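Local coordinates for fanconi-associated nuclease 1 homolog (Pseudomonas aeruginosa, PDB 5Y7Q), which belongs to the FAN1 family of nucleases, combining helical N-terminal regions with a C-terminal VRR-NUC domain, and is modelled here together with nucleic acid, at residues Gly460-Gly465 and His507-Phe512. Residues are numbered along the deposited sequence; the frame is centred on the assembly and turned at random.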
loop_
_atom_site.group_PDB
_atom_site.type_symbol
_atom_site.label_atom_id
_atom_site.label_comp_id
_atom_site.label_asym_id
_atom_site.label_seq_id
_atom_site.Cartn_x
_atom_site.Cartn_y
_atom_site.Cartn_z
ATOM N N GLY A 460 -8.456 -26.142 -12.739
ATOM C CA GLY A 460 -8.687 -27.416 -13.385
ATOM C C GLY A 460 -7.588 -27.801 -14.349
ATOM O O GLY A 460 -7.214 -28.972 -14.418
ATOM N N ARG A 461 -7.015 -26.826 -15.068
ATOM C CA ARG A 461 -5.976 -27.168 -16.040
ATOM C C ARG A 461 -4.792 -27.882 -15.398
ATOM O O ARG A 461 -3.946 -28.413 -16.126
ATOM C CB ARG A 461 -5.464 -25.929 -16.780
ATOM C CG ARG A 461 -6.544 -24.962 -17.238
ATOM C CD ARG A 461 -6.020 -23.925 -18.233
ATOM N NE ARG A 461 -6.231 -24.363 -19.611
ATOM C CZ ARG A 461 -6.205 -23.559 -20.671
ATOM N NH1 ARG A 461 -5.976 -22.255 -20.517
ATOM N NH2 ARG A 461 -6.416 -24.062 -21.886
ATOM N N LEU A 462 -4.715 -27.906 -14.062
ATOM C CA LEU A 462 -3.686 -28.678 -13.382
ATOM C C LEU A 462 -3.945 -30.189 -13.440
ATOM O O LEU A 462 -2.993 -30.971 -13.327
ATOM C CB LEU A 462 -3.579 -28.217 -11.927
ATOM C CG LEU A 462 -3.092 -26.818 -11.546
ATOM C CD1 LEU A 462 -3.368 -26.560 -10.075
ATOM C CD2 LEU A 462 -1.612 -26.643 -11.825
ATOM N N GLU A 463 -5.206 -30.616 -13.607
ATOM C CA GLU A 463 -5.552 -32.040 -13.610
ATOM C C GLU A 463 -5.251 -32.697 -14.960
ATOM O O GLU A 463 -4.756 -33.832 -15.005
ATOM C CB GLU A 463 -7.025 -32.220 -13.224
ATOM C CG GLU A 463 -7.492 -31.292 -12.081
ATOM C CD GLU A 463 -6.738 -31.493 -10.749
ATOM O OE1 GLU A 463 -7.050 -32.477 -10.051
ATOM O OE2 GLU A 463 -5.857 -30.670 -10.385
ATOM N N ASP A 464 -5.541 -32.013 -16.066
ATOM C CA ASP A 464 -5.011 -32.403 -17.367
ATOM C C ASP A 464 -3.595 -31.851 -17.511
ATOM O O ASP A 464 -2.989 -31.355 -16.556
ATOM C CB ASP A 464 -5.923 -31.915 -18.480
ATOM C CG ASP A 464 -6.898 -30.879 -18.004
ATOM O OD1 ASP A 464 -7.398 -31.026 -16.867
ATOM O OD2 ASP A 464 -7.164 -29.919 -18.758
ATOM N N GLY A 465 -3.027 -31.941 -18.715
ATOM C CA GLY A 465 -1.683 -31.421 -18.896
ATOM C C GLY A 465 -1.622 -29.940 -19.189
ATOM O O GLY A 465 -0.570 -29.317 -18.983
ATOM N N HIS A 507 1.084 -30.412 -5.852
ATOM C CA HIS A 507 1.631 -29.363 -4.996
ATOM C C HIS A 507 1.145 -27.989 -5.433
ATOM O O HIS A 507 0.805 -27.147 -4.591
ATOM C CB HIS A 507 3.156 -29.403 -5.001
ATOM C CG HIS A 507 3.726 -30.629 -4.368
ATOM N ND1 HIS A 507 5.078 -30.896 -4.348
ATOM C CD2 HIS A 507 3.123 -31.671 -3.749
ATOM C CE1 HIS A 507 5.282 -32.050 -3.737
ATOM N NE2 HIS A 507 4.113 -32.538 -3.362
ATOM N N LEU A 508 1.124 -27.736 -6.745
ATOM C CA LEU A 508 0.629 -26.455 -7.228
ATOM C C LEU A 508 -0.794 -26.227 -6.771
ATOM O O LEU A 508 -1.122 -25.157 -6.256
ATOM C CB LEU A 508 0.697 -26.385 -8.746
ATOM C CG LEU A 508 2.074 -26.069 -9.302
ATOM C CD1 LEU A 508 1.903 -25.586 -10.706
ATOM C CD2 LEU A 508 2.744 -25.046 -8.456
ATOM N N ARG A 509 -1.648 -27.227 -6.933
ATOM C CA ARG A 509 -3.014 -27.090 -6.453
ATOM C C ARG A 509 -3.042 -26.822 -4.955
ATOM O O ARG A 509 -3.767 -25.934 -4.497
ATOM C CB ARG A 509 -3.827 -28.338 -6.797
ATOM C CG ARG A 509 -5.146 -28.403 -6.095
ATOM C CD ARG A 509 -6.157 -29.046 -6.990
ATOM N NE ARG A 509 -6.833 -28.062 -7.832
ATOM C CZ ARG A 509 -7.852 -28.355 -8.634
ATOM N NH1 ARG A 509 -8.417 -27.409 -9.363
ATOM N NH2 ARG A 509 -8.308 -29.604 -8.702
ATOM N N ALA A 510 -2.256 -27.565 -4.173
ATOM C CA ALA A 510 -2.271 -27.360 -2.726
ATOM C C ALA A 510 -1.928 -25.909 -2.377
ATOM O O ALA A 510 -2.698 -25.215 -1.695
ATOM C CB ALA A 510 -1.312 -28.340 -2.052
ATOM N N TRP A 511 -0.790 -25.423 -2.872
ATOM C CA TRP A 511 -0.399 -24.043 -2.616
ATOM C C TRP A 511 -1.473 -23.067 -3.076
ATOM O O TRP A 511 -1.857 -22.159 -2.335
ATOM C CB TRP A 511 0.930 -23.734 -3.304
ATOM C CG TRP A 511 2.034 -24.559 -2.804
ATOM C CD1 TRP A 511 2.185 -25.057 -1.533
ATOM C CD2 TRP A 511 3.135 -25.044 -3.557
ATOM N NE1 TRP A 511 3.331 -25.816 -1.454
ATOM C CE2 TRP A 511 3.932 -25.826 -2.685
ATOM C CE3 TRP A 511 3.528 -24.905 -4.886
ATOM C CZ2 TRP A 511 5.100 -26.448 -3.103
ATOM C CZ3 TRP A 511 4.693 -25.522 -5.298
ATOM C CH2 TRP A 511 5.466 -26.286 -4.410
ATOM N N PHE A 512 -1.978 -23.244 -4.296
ATOM C CA PHE A 512 -2.905 -22.270 -4.877
ATOM C C PHE A 512 -4.190 -22.170 -4.062
ATOM O O PHE A 512 -4.721 -21.069 -3.845
ATOM C CB PHE A 512 -3.202 -22.642 -6.332
ATOM C CG PHE A 512 -2.024 -22.453 -7.251
ATOM C CD1 PHE A 512 -0.825 -21.920 -6.770
ATOM C CD2 PHE A 512 -2.114 -22.777 -8.588
ATOM C CE1 PHE A 512 0.273 -21.740 -7.602
ATOM C CE2 PHE A 512 -1.024 -22.581 -9.429
ATOM C CZ PHE A 512 0.169 -22.070 -8.939
#
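Leu462 reaches from the loop onto the helix, and its two methyls divide the work. Leu462 CD1 settles over the helix backbone, 3.6 Å from Arg509 N, touches the CB of Arg509 and extends more loosely to the Phe512 ring, whose CD2 is 4.3 Å away. Leu462 CD2 meets the CD1 methyl of Leu508 at 3.8 Å, the two leucine side chains crossing at about a right angle. One branched residue thus packs against three residues spread over little more than one helical turn.

Beside this apolar patch lies a charge pair that illustrates how a salt bridge can do without a directed hydrogen bond. Glu463 bends at chi2 (-61°), which turns its carboxylate toward the helix, with OE2 over one face of the Arg509 guanidinium. Glu463 OE2 comes within 3.2 Å of Arg509 NH2 but well out of the guanidinium plane, the carboxylate and guanidinium planes being tilted 26° to each other; the attraction is therefore electrostatic, with no N-H aimed at the oxygen. The arginine's stronger partner is Glu456 of helix 452-460, whose OE2 forms a salt bridge with Arg509 NH1. Two carboxylates thus share its charge, one at each terminal nitrogen.

Behind the first shell, Glu463 N hydrogen-bonds to Gly460 O, closing the turn that carries both Leu462 and Glu463. Leu418 of helix 409-418 and Tyr467 of helix 467-478 also touch Leu462, and Phe415 meets Phe512 edge-to-face. Within the VRR-NUC region, the contact joins the connection between helices 452-460 and 467-478 to helix 505-517, whose Ala510 and Trp511 pack on helix 553-564, just ahead of strand 569-577.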